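Local coordinates for protein putative aminooxidase (Propionibacterium acnes, PDB 2BA9) that isomerises a polyunsaturated fatty acid to conjugated linoleic acid, with flavin-adenine dinucleotide as the bound cofactor, at residues R55-P65 against D197-A207; E72-K80 against E210-H218. All coordinates share one frame; numbering follows the deposited sequence.

Contact 1. Residues R55-P65 against D197-A207. With FAD (flavin-adenine dinucleotide), chain D.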
loop_
_atom_site.group_PDB
_atom_site.type_symbol
_atom_site.label_atom_id
_atom_site.label_comp_id
_atom_site.label_asym_id
_atom_site.label_seq_id
_atom_site.Cartn_x
_atom_site.Cartn_y
_atom_site.Cartn_z
ATOM N N ARG A 55 12.384 -14.365 9.836
ATOM C CA ARG A 55 12.188 -13.301 8.877
ATOM C C ARG A 55 11.601 -12.066 9.531
ATOM O O ARG A 55 10.691 -12.144 10.358
ATOM C CB ARG A 55 11.301 -13.767 7.718
ATOM C CG ARG A 55 11.861 -14.985 6.981
ATOM C CD ARG A 55 10.909 -15.541 5.961
ATOM N NE ARG A 55 10.852 -14.737 4.742
ATOM C CZ ARG A 55 10.248 -15.110 3.614
ATOM N NH1 ARG A 55 9.628 -16.281 3.523
ATOM N NH2 ARG A 55 10.266 -14.308 2.561
ATOM N N TYR A 56 12.112 -10.914 9.129
ATOM C CA TYR A 56 11.537 -9.652 9.551
ATOM C C TYR A 56 10.895 -8.981 8.341
ATOM O O TYR A 56 11.077 -9.428 7.206
ATOM C CB TYR A 56 12.593 -8.758 10.207
ATOM C CG TYR A 56 13.751 -8.376 9.318
ATOM C CD1 TYR A 56 13.769 -7.159 8.653
ATOM C CD2 TYR A 56 14.840 -9.222 9.159
ATOM C CE1 TYR A 56 14.842 -6.787 7.853
ATOM C CE2 TYR A 56 15.913 -8.863 8.362
ATOM C CZ TYR A 56 15.906 -7.643 7.709
ATOM O OH TYR A 56 16.971 -7.288 6.915
ATOM N N GLU A 57 10.140 -7.917 8.597
ATOM C CA GLU A 57 9.383 -7.253 7.557
ATOM C C GLU A 57 10.043 -5.910 7.254
ATOM O O GLU A 57 10.199 -5.041 8.134
ATOM C CB GLU A 57 7.924 -7.048 7.983
ATOM C CG GLU A 57 7.122 -8.317 8.335
ATOM C CD GLU A 57 6.613 -9.103 7.122
ATOM O OE1 GLU A 57 7.277 -9.080 6.050
ATOM O OE2 GLU A 57 5.533 -9.747 7.239
ATOM N N MET A 58 10.462 -5.759 6.010
ATOM C CA MET A 58 10.859 -4.469 5.480
ATOM C C MET A 58 9.664 -3.753 4.842
ATOM O O MET A 58 9.723 -2.553 4.561
ATOM C CB MET A 58 12.007 -4.635 4.475
ATOM C CG MET A 58 13.362 -4.855 5.149
ATOM S SD MET A 58 13.915 -3.503 6.250
ATOM C CE MET A 58 13.840 -2.128 5.092
ATOM N N GLY A 59 8.571 -4.477 4.635
ATOM C CA GLY A 59 7.358 -3.885 4.051
ATOM C C GLY A 59 6.098 -4.219 4.832
ATOM O O GLY A 59 6.089 -4.164 6.077
ATOM N N ALA A 60 5.034 -4.572 4.099
ATOM C CA ALA A 60 3.778 -4.990 4.701
ATOM C C ALA A 60 3.989 -5.981 5.824
ATOM O O ALA A 60 4.847 -6.867 5.739
ATOM C CB ALA A 60 2.833 -5.584 3.649
ATOM N N ILE A 61 3.184 -5.804 6.869
ATOM C CA ILE A 61 3.160 -6.657 8.041
ATOM C C ILE A 61 1.818 -7.386 8.200
ATOM O O ILE A 61 1.780 -8.577 8.496
ATOM C CB ILE A 61 3.345 -5.831 9.329
ATOM C CG1 ILE A 61 4.601 -4.957 9.234
ATOM C CG2 ILE A 61 3.367 -6.761 10.548
ATOM C CD1 ILE A 61 4.730 -3.919 10.356
ATOM N N MET A 62 0.723 -6.660 8.016
ATOM C CA MET A 62 -0.582 -7.118 8.498
ATOM C C MET A 62 -1.733 -7.028 7.515
ATOM O O MET A 62 -1.659 -6.353 6.485
ATOM C CB MET A 62 -0.965 -6.338 9.761
ATOM C CG MET A 62 -1.250 -4.848 9.570
ATOM S SD MET A 62 -1.162 -3.950 11.139
ATOM C CE MET A 62 0.623 -3.849 11.396
ATOM N N GLY A 63 -2.811 -7.722 7.884
ATOM C CA GLY A 63 -4.115 -7.614 7.239
ATOM C C GLY A 63 -5.218 -7.647 8.288
ATOM O O GLY A 63 -4.949 -7.678 9.496
ATOM N N VAL A 64 -6.459 -7.628 7.817
ATOM C CA VAL A 64 -7.636 -7.772 8.676
ATOM C C VAL A 64 -8.499 -8.896 8.123
ATOM O O VAL A 64 -8.283 -9.316 6.978
ATOM C CB VAL A 64 -8.460 -6.447 8.782
ATOM C CG1 VAL A 64 -7.792 -5.478 9.756
ATOM C CG2 VAL A 64 -8.667 -5.811 7.408
ATOM N N PRO A 65 -9.454 -9.412 8.941
ATOM C CA PRO A 65 -10.293 -10.545 8.534
ATOM C C PRO A 65 -11.120 -10.295 7.292
ATOM O O PRO A 65 -11.564 -11.252 6.667
ATOM C CB PRO A 65 -11.220 -10.769 9.738
ATOM C CG PRO A 65 -10.519 -10.157 10.885
ATOM C CD PRO A 65 -9.750 -8.995 10.327
ATOM N N ASP A 197 -7.744 -6.883 15.844
ATOM C CA ASP A 197 -8.064 -8.129 15.147
ATOM C C ASP A 197 -7.293 -8.117 13.822
ATOM O O ASP A 197 -7.843 -7.790 12.763
ATOM C CB ASP A 197 -9.590 -8.235 14.956
ATOM C CG ASP A 197 -10.059 -9.631 14.561
ATOM O OD1 ASP A 197 -9.296 -10.620 14.693
ATOM O OD2 ASP A 197 -11.231 -9.737 14.125
ATOM N N LEU A 198 -6.007 -8.469 13.898
ATOM C CA LEU A 198 -5.055 -8.238 12.805
ATOM C C LEU A 198 -4.251 -9.487 12.437
ATOM O O LEU A 198 -3.720 -10.178 13.318
ATOM C CB LEU A 198 -4.093 -7.120 13.204
ATOM C CG LEU A 198 -4.718 -5.734 13.371
ATOM C CD1 LEU A 198 -3.832 -4.829 14.220
ATOM C CD2 LEU A 198 -4.975 -5.107 12.017
ATOM N N TRP A 199 -4.152 -9.773 11.138
ATOM C CA TRP A 199 -3.346 -10.895 10.655
ATOM C C TRP A 199 -1.873 -10.523 10.529
ATOM O O TRP A 199 -1.532 -9.426 10.088
ATOM C CB TRP A 199 -3.808 -11.355 9.274
ATOM C CG TRP A 199 -5.201 -11.839 9.174
ATOM C CD1 TRP A 199 -6.046 -12.159 10.189
ATOM C CD2 TRP A 199 -5.907 -12.105 7.960
ATOM N NE1 TRP A 199 -7.242 -12.590 9.681
ATOM C CE2 TRP A 199 -7.180 -12.568 8.313
ATOM C CE3 TRP A 199 -5.576 -11.994 6.600
ATOM C CZ2 TRP A 199 -8.129 -12.930 7.360
ATOM C CZ3 TRP A 199 -6.510 -12.344 5.662
ATOM C CH2 TRP A 199 -7.774 -12.808 6.039
ATOM N N THR A 200 -1.009 -11.459 10.909
ATOM C CA THR A 200 0.421 -11.396 10.631
ATOM C C THR A 200 0.862 -12.790 10.228
ATOM O O THR A 200 0.149 -13.772 10.455
ATOM C CB THR A 200 1.275 -10.961 11.852
ATOM O OG1 THR A 200 1.171 -11.932 12.907
ATOM C CG2 THR A 200 0.842 -9.592 12.376
ATOM N N TRP A 201 2.058 -12.870 9.653
ATOM C CA TRP A 201 2.583 -14.125 9.131
ATOM C C TRP A 201 3.978 -14.372 9.697
ATOM O O TRP A 201 4.838 -13.492 9.613
ATOM C CB TRP A 201 2.595 -14.057 7.597
ATOM C CG TRP A 201 1.207 -14.010 7.031
ATOM C CD1 TRP A 201 0.449 -15.076 6.648
ATOM C CD2 TRP A 201 0.399 -12.854 6.825
ATOM N NE1 TRP A 201 -0.768 -14.657 6.194
ATOM C CE2 TRP A 201 -0.831 -13.295 6.296
ATOM C CE3 TRP A 201 0.598 -11.487 7.018
ATOM C CZ2 TRP A 201 -1.865 -12.415 5.963
ATOM C CZ3 TRP A 201 -0.430 -10.612 6.691
ATOM C CH2 TRP A 201 -1.646 -11.082 6.161
ATOM N N ALA A 202 4.185 -15.554 10.283
ATOM C CA ALA A 202 5.490 -15.948 10.867
ATOM C C ALA A 202 6.618 -15.851 9.856
ATOM O O ALA A 202 7.704 -15.352 10.170
ATOM C CB ALA A 202 5.440 -17.384 11.432
ATOM N N ASP A 203 6.342 -16.328 8.642
ATOM C CA ASP A 203 7.320 -16.341 7.552
ATOM C C ASP A 203 7.202 -15.111 6.670
ATOM O O ASP A 203 7.712 -15.086 5.549
ATOM C CB ASP A 203 7.181 -17.626 6.730
ATOM C CG ASP A 203 7.758 -18.838 7.455
ATOM O OD1 ASP A 203 8.999 -18.862 7.695
ATOM O OD2 ASP A 203 6.976 -19.758 7.789
ATOM N N GLY A 204 6.527 -14.089 7.180
ATOM C CA GLY A 204 6.446 -12.805 6.507
ATOM C C GLY A 204 5.356 -12.710 5.459
ATOM O O GLY A 204 4.920 -13.734 4.894
ATOM N N THR A 205 4.910 -11.478 5.204
ATOM C CA THR A 205 3.906 -11.246 4.181
ATOM C C THR A 205 4.438 -11.730 2.824
ATOM O O THR A 205 3.660 -12.210 2.004
ATOM C CB THR A 205 3.453 -9.769 4.092
ATOM O OG1 THR A 205 4.596 -8.919 3.938
ATOM C CG2 THR A 205 2.683 -9.349 5.340
ATOM N N GLN A 206 5.759 -11.650 2.611
ATOM C CA GLN A 206 6.355 -12.048 1.329
ATOM C C GLN A 206 6.132 -13.534 1.018
ATOM O O GLN A 206 5.964 -13.903 -0.143
ATOM C CB GLN A 206 7.849 -11.725 1.302
ATOM C CG GLN A 206 8.526 -11.985 -0.063
ATOM C CD GLN A 206 10.000 -11.596 -0.101
ATOM O OE1 GLN A 206 10.671 -11.538 0.942
ATOM N NE2 GLN A 206 10.511 -11.319 -1.308
ATOM N N ALA A 207 6.101 -14.373 2.061
ATOM C CA ALA A 207 6.057 -15.833 1.903
ATOM C C ALA A 207 4.923 -16.324 1.016
ATOM O O ALA A 207 5.136 -17.167 0.155
ATOM C CB ALA A 207 5.968 -16.516 3.266
HETATM P PA FAD D . 4.472 -3.447 -5.412
HETATM O O1A FAD D . 4.268 -4.216 -4.140
HETATM O O2A FAD D . 5.305 -2.185 -5.320
HETATM O O5B FAD D . 5.210 -4.397 -6.468
HETATM C C5B FAD D . 5.445 -3.878 -7.756
HETATM C C4B FAD D . 6.351 -4.809 -8.534
HETATM O O4B FAD D . 6.539 -4.284 -9.832
HETATM C C3B FAD D . 7.719 -4.966 -7.866
HETATM O O3B FAD D . 8.012 -6.333 -7.685
HETATM C C2B FAD D . 8.662 -4.270 -8.820
HETATM O O2B FAD D . 9.996 -4.775 -8.755
HETATM C C1B FAD D . 7.906 -4.407 -10.153
HETATM N N9A FAD D . 8.358 -3.379 -11.107
HETATM C C8A FAD D . 8.406 -2.015 -10.912
HETATM N N7A FAD D . 8.912 -1.429 -12.034
HETATM C C5A FAD D . 9.185 -2.407 -12.943
HETATM C C6A FAD D . 9.727 -2.393 -14.244
HETATM N N6A FAD D . 9.720 -1.221 -14.957
HETATM N N1A FAD D . 9.853 -3.597 -14.928
HETATM C C2A FAD D . 9.517 -4.805 -14.332
HETATM N N3A FAD D . 8.989 -4.804 -13.048
HETATM C C4A FAD D . 8.844 -3.638 -12.358
HETATM N N1 FAD D . -0.222 -3.398 2.750
HETATM C C2 FAD D . -1.256 -3.913 3.505
HETATM O O2 FAD D . -2.212 -4.453 2.950
HETATM N N3 FAD D . -1.226 -3.794 4.881
HETATM C C4 FAD D . -0.153 -3.190 5.503
HETATM O O4 FAD D . -0.150 -3.117 6.742
HETATM C C4X FAD D . 0.902 -2.680 4.741
HETATM N N5 FAD D . 1.984 -2.048 5.328
HETATM C C5X FAD D . 3.102 -1.688 4.599
HETATM C C6 FAD D . 4.233 -1.185 5.237
HETATM C C7 FAD D . 5.365 -0.863 4.492
HETATM C C7M FAD D . 6.573 -0.339 5.215
HETATM C C8 FAD D . 5.359 -1.034 3.110
HETATM C C8M FAD D . 6.550 -0.700 2.264
HETATM C C9 FAD D . 4.222 -1.533 2.482
HETATM C C9A FAD D . 3.078 -1.856 3.212
HETATM N N10 FAD D . 1.909 -2.342 2.596
HETATM C C10 FAD D . 0.862 -2.811 3.356
HETATM C "C1'" FAD D . 1.624 -2.055 1.160
HETATM C "C2'" FAD D . 1.796 -3.290 0.286
HETATM O "O2'" FAD D . 3.024 -3.963 0.547
HETATM C "C3'" FAD D . 1.715 -2.838 -1.164
HETATM O "O3'" FAD D . 0.540 -2.044 -1.346
HETATM C "C4'" FAD D . 1.723 -4.029 -2.108
HETATM O "O4'" FAD D . 2.997 -4.662 -2.130
HETATM C "C5'" FAD D . 1.308 -3.550 -3.492
HETATM O "O5'" FAD D . 1.593 -4.533 -4.446
HETATM P P FAD D . 1.790 -4.118 -6.001
HETATM O O1P FAD D . 2.150 -5.336 -6.831
HETATM O O2P FAD D . 0.534 -3.464 -6.461
HETATM O O3P FAD D . 3.035 -3.105 -6.044
HETATM O O HOH W 1 10.150 -16.165 10.326
HETATM O O HOH W 2 10.371 -18.939 5.437
HETATM O O HOH W 3 3.747 -10.526 9.240
#

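Contact 2. Residues E72-K80 against E210-H218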
loop_
_atom_site.group_PDB
_atom_site.type_symbol
_atom_site.label_atom_id
_atom_site.label_comp_id
_atom_site.label_asym_id
_atom_site.label_seq_id
_atom_site.Cartn_x
_atom_site.Cartn_y
_atom_site.Cartn_z
ATOM N N GLU A 72 -8.477 -15.877 -0.343
ATOM C CA GLU A 72 -8.501 -16.726 -1.550
ATOM C C GLU A 72 -7.097 -17.156 -2.001
ATOM O O GLU A 72 -6.900 -18.290 -2.487
ATOM C CB GLU A 72 -9.191 -16.008 -2.701
ATOM C CG GLU A 72 -10.700 -16.115 -2.696
ATOM C CD GLU A 72 -11.312 -15.350 -3.846
ATOM O OE1 GLU A 72 -10.703 -15.318 -4.936
ATOM O OE2 GLU A 72 -12.398 -14.768 -3.656
ATOM N N ILE A 73 -6.145 -16.235 -1.847
ATOM C CA ILE A 73 -4.748 -16.481 -2.174
ATOM C C ILE A 73 -4.164 -17.526 -1.239
ATOM O O ILE A 73 -3.516 -18.463 -1.706
ATOM C CB ILE A 73 -3.893 -15.176 -2.133
ATOM C CG1 ILE A 73 -4.310 -14.224 -3.257
ATOM C CG2 ILE A 73 -2.408 -15.491 -2.261
ATOM C CD1 ILE A 73 -3.619 -12.860 -3.214
ATOM N N MET A 74 -4.406 -17.393 0.072
ATOM C CA MET A 74 -3.940 -18.398 1.048
ATOM C C MET A 74 -4.559 -19.797 0.801
ATOM O O MET A 74 -3.899 -20.817 1.020
ATOM C CB MET A 74 -4.225 -17.948 2.495
ATOM C CG MET A 74 -3.428 -16.730 2.964
ATOM S SD MET A 74 -3.594 -16.401 4.742
ATOM C CE MET A 74 -5.127 -15.474 4.776
ATOM N N ASP A 75 -5.821 -19.843 0.364
ATOM C CA ASP A 75 -6.486 -21.117 0.058
ATOM C C ASP A 75 -5.703 -21.844 -1.033
ATOM O O ASP A 75 -5.534 -23.071 -1.004
ATOM C CB ASP A 75 -7.918 -20.924 -0.456
ATOM C CG ASP A 75 -8.863 -20.331 0.571
ATOM O OD1 ASP A 75 -8.575 -20.351 1.790
ATOM O OD2 ASP A 75 -9.925 -19.843 0.131
ATOM N N ARG A 76 -5.247 -21.065 -2.007
ATOM C CA ARG A 76 -4.497 -21.597 -3.145
ATOM C C ARG A 76 -3.089 -22.067 -2.766
ATOM O O ARG A 76 -2.585 -23.058 -3.309
ATOM C CB ARG A 76 -4.415 -20.530 -4.237
ATOM C CG ARG A 76 -4.012 -21.085 -5.573
ATOM C CD ARG A 76 -3.966 -20.026 -6.632
ATOM N NE ARG A 76 -3.107 -20.468 -7.718
ATOM C CZ ARG A 76 -3.503 -20.886 -8.915
ATOM N NH1 ARG A 76 -4.791 -20.900 -9.265
ATOM N NH2 ARG A 76 -2.579 -21.281 -9.783
ATOM N N THR A 77 -2.457 -21.377 -1.827
ATOM C CA THR A 77 -1.046 -21.655 -1.488
ATOM C C THR A 77 -0.865 -22.585 -0.281
ATOM O O THR A 77 0.200 -23.188 -0.108
ATOM C CB THR A 77 -0.290 -20.356 -1.183
ATOM O OG1 THR A 77 -0.915 -19.694 -0.080
ATOM C CG2 THR A 77 -0.265 -19.417 -2.399
ATOM N N GLY A 78 -1.897 -22.680 0.555
ATOM C CA GLY A 78 -1.832 -23.449 1.799
ATOM C C GLY A 78 -1.311 -22.655 2.982
ATOM O O GLY A 78 -1.120 -23.192 4.059
ATOM N N ASP A 79 -1.089 -21.358 2.795
ATOM C CA ASP A 79 -0.529 -20.525 3.846
ATOM C C ASP A 79 -1.593 -20.223 4.890
ATOM O O ASP A 79 -2.789 -20.248 4.596
ATOM C CB ASP A 79 0.038 -19.232 3.259
ATOM C CG ASP A 79 1.313 -19.468 2.450
ATOM O OD1 ASP A 79 2.372 -19.715 3.052
ATOM O OD2 ASP A 79 1.266 -19.378 1.215
ATOM N N LYS A 80 -1.144 -19.948 6.109
ATOM C CA LYS A 80 -2.034 -19.676 7.228
ATOM C C LYS A 80 -1.606 -18.389 7.891
ATOM O O LYS A 80 -0.431 -18.018 7.856
ATOM C CB LYS A 80 -1.974 -20.802 8.279
ATOM C CG LYS A 80 -2.034 -22.219 7.734
ATOM C CD LYS A 80 -3.398 -22.551 7.162
ATOM C CE LYS A 80 -3.499 -24.009 6.745
ATOM N NZ LYS A 80 -4.825 -24.299 6.107
ATOM N N GLU A 210 5.451 -15.487 -2.603
ATOM C CA GLU A 210 6.444 -16.424 -3.122
ATOM C C GLU A 210 5.750 -17.742 -3.464
ATOM O O GLU A 210 5.910 -18.268 -4.562
ATOM C CB GLU A 210 7.591 -16.618 -2.125
ATOM C CG GLU A 210 8.452 -15.385 -1.991
ATOM C CD GLU A 210 9.502 -15.482 -0.892
ATOM O OE1 GLU A 210 9.258 -16.074 0.187
ATOM O OE2 GLU A 210 10.575 -14.906 -1.103
ATOM N N HIS A 211 4.914 -18.236 -2.556
ATOM C CA HIS A 211 4.209 -19.493 -2.791
ATOM C C HIS A 211 3.132 -19.386 -3.880
ATOM O O HIS A 211 2.950 -20.312 -4.662
ATOM C CB HIS A 211 3.588 -19.996 -1.505
ATOM C CG HIS A 211 4.566 -20.162 -0.391
ATOM N ND1 HIS A 211 4.196 -20.104 0.932
ATOM C CD2 HIS A 211 5.910 -20.348 -0.402
ATOM C CE1 HIS A 211 5.264 -20.275 1.690
ATOM N NE2 HIS A 211 6.317 -20.420 0.905
ATOM N N LEU A 212 2.424 -18.263 -3.936
ATOM C CA LEU A 212 1.470 -18.034 -5.013
ATOM C C LEU A 212 2.143 -18.162 -6.384
ATOM O O LEU A 212 1.604 -18.803 -7.296
ATOM C CB LEU A 212 0.808 -16.651 -4.888
ATOM C CG LEU A 212 -0.154 -16.242 -6.021
ATOM C CD1 LEU A 212 -1.323 -17.254 -6.200
ATOM C CD2 LEU A 212 -0.674 -14.839 -5.778
ATOM N N ASN A 213 3.292 -17.513 -6.513
ATOM C CA ASN A 213 4.127 -17.575 -7.706
ATOM C C ASN A 213 4.408 -19.017 -8.082
ATOM O O ASN A 213 4.200 -19.417 -9.224
ATOM C CB ASN A 213 5.450 -16.824 -7.453
ATOM C CG ASN A 213 6.297 -16.646 -8.715
ATOM O OD1 ASN A 213 5.810 -16.149 -9.727
ATOM N ND2 ASN A 213 7.582 -17.018 -8.638
ATOM N N ALA A 214 4.853 -19.804 -7.101
ATOM C CA ALA A 214 5.087 -21.230 -7.291
ATOM C C ALA A 214 3.854 -21.975 -7.816
ATOM O O ALA A 214 3.977 -22.824 -8.673
ATOM C CB ALA A 214 5.588 -21.868 -5.996
ATOM N N THR A 215 2.665 -21.639 -7.328
ATOM C CA THR A 215 1.442 -22.344 -7.763
ATOM C C THR A 215 0.977 -21.972 -9.179
ATOM O O THR A 215 0.132 -22.663 -9.760
ATOM C CB THR A 215 0.265 -22.085 -6.798
ATOM O OG1 THR A 215 -0.147 -20.724 -6.918
ATOM C CG2 THR A 215 0.660 -22.383 -5.357
ATOM N N LEU A 216 1.495 -20.871 -9.716
ATOM C CA LEU A 216 1.136 -20.406 -11.060
ATOM C C LEU A 216 1.645 -21.344 -12.152
ATOM O O LEU A 216 2.744 -21.899 -12.047
ATOM C CB LEU A 216 1.724 -19.010 -11.338
ATOM C CG LEU A 216 1.240 -17.872 -10.443
ATOM C CD1 LEU A 216 1.843 -16.549 -10.892
ATOM C CD2 LEU A 216 -0.303 -17.825 -10.423
ATOM N N GLU A 217 0.835 -21.473 -13.202
ATOM C CA GLU A 217 1.193 -22.168 -14.433
ATOM C C GLU A 217 2.454 -21.535 -15.032
ATOM O O GLU A 217 3.339 -22.247 -15.497
ATOM C CB GLU A 217 0.009 -22.097 -15.429
ATOM C CG GLU A 217 0.082 -23.014 -16.651
ATOM C CD GLU A 217 -1.124 -22.842 -17.588
ATOM O OE1 GLU A 217 -2.233 -22.531 -17.103
ATOM O OE2 GLU A 217 -0.966 -23.025 -18.813
ATOM N N HIS A 218 2.539 -20.202 -14.994
ATOM C CA HIS A 218 3.737 -19.482 -15.433
ATOM C C HIS A 218 4.229 -18.512 -14.349
ATOM O O HIS A 218 3.811 -17.351 -14.296
ATOM C CB HIS A 218 3.473 -18.715 -16.737
ATOM C CG HIS A 218 2.851 -19.545 -17.811
ATOM N ND1 HIS A 218 3.592 -20.321 -18.675
ATOM C CD2 HIS A 218 1.555 -19.716 -18.165
ATOM C CE1 HIS A 218 2.777 -20.943 -19.510
ATOM N NE2 HIS A 218 1.537 -20.593 -19.224
#

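Contact 1. Residues R55-P65 against D197-A207
Over one face of the Trp199 indole lie the carbonyl O of Val64, 3.4 Å above the ring plane, and the backbone N of Pro65, both offset toward the rim. Trp201 is met at its edge instead, where Ile61 O lies in the ring plane, 3.5 Å from CE3. Gly63 and Trp199 pair through a single antiparallel hydrogen-bonded bridge: Trp199 N donates to Gly63 O and Gly63 N to Trp199 O. Beyond the bridge, Val64 and Leu198 lie side by side, CG1 3.6 Å from CD2. In the FAD-binding fold of the flavin-containing amine oxidoreductase family, residues 58-62 run along the flavin: Met62 O is 3.1 Å from its N3, and Ala60 CA packs against its ring system. The N-terminal part of helix 204-215 meets this loop through Thr205. Its N donates to the syn lone pair of Glu57 OE2 at 2.7 Å, while OG1, placed between the backbone N and the carbonyl carbon (chi1 53°), reaches Ala60 O at 2.7 Å from above the carbonyl plane. Ser48 also bonds Glu57 OE1. Arg55 NH2 donates weakly to Gln206 OE1 near the guanidinium plane, Asp203 O sits over one face, and Ser48 O and N bond Arg55 NE and Gln206 OE1.

Contact 2. Residues E72-K80 against E210-H218
Helices 72-77 and 210-215 cross at 61°, their axes 9.3 Å apart at closest approach, with Thr77 and Leu212 nearest in backbone register. Thr77 fits against the other helix by its methyl, CG2 lying 3.3 Å from Leu212 N. Its hydroxyl instead donates to OD2 of Asp79, on the anti side of that oxygen. The carboxylate faces the edge of the His211 ring almost coplanar with it (5° between planes), and ND1 donates to the syn lone pairs of both oxygens, 2.8 Å to OD1 and 3.0 Å to OD2. OD2 thus has two donors, which helps fix the rotation of the carboxylate. Arg76 reaches out extended, CG trans to the backbone N (chi1 -164°), and crosses the Leu212 side chain at about a right angle, CD 3.9 Å from Leu212 CD1. NE donates nearly straight to Thr215 OG1 at 3.1 Å, in the guanidinium plane, and NH2 bonds Thr215 O weakly; Glu26 forms a salt bridge with the same NH2. Thr215 OG1 in turn donates to Leu212 O. Ile73 CG2 meets Leu212 CD2 at 4.0 Å. An apolar centre is thus flanked by a His-carboxylate bond and an Arg-Thr pair, beside helix 16-28, which follows strand 9-12 of the parallel sheet, consistent with a Rossmann-type FAD-binding fold.

Overall arrangement
Contacts 1 and 2 lie with their centres 15 Å apart and both draw on helix 204-215, contact 1 on its N-terminal part and contact 2 further along. Along the chain the segments alternate: 55-65, 72-80, 197-207, 210-218. The loop of contact 1 therefore leads into helix 68-77 of contact 2, and both pairings join parts some 130 residues apart. The two touch directly: Arg55 NH2 forms a salt bridge with Glu210 OE1, and Trp199 and Trp201 pack on Met74. Contact 1 borders the flavin, whereas contact 2 lies farther from the centre of the chain, with the side chain of Ile73 about 10 Å from FAD. Contact 1 joins helix 204-215 to the flavin-side loop, and contact 2 joins it to helix 68-77.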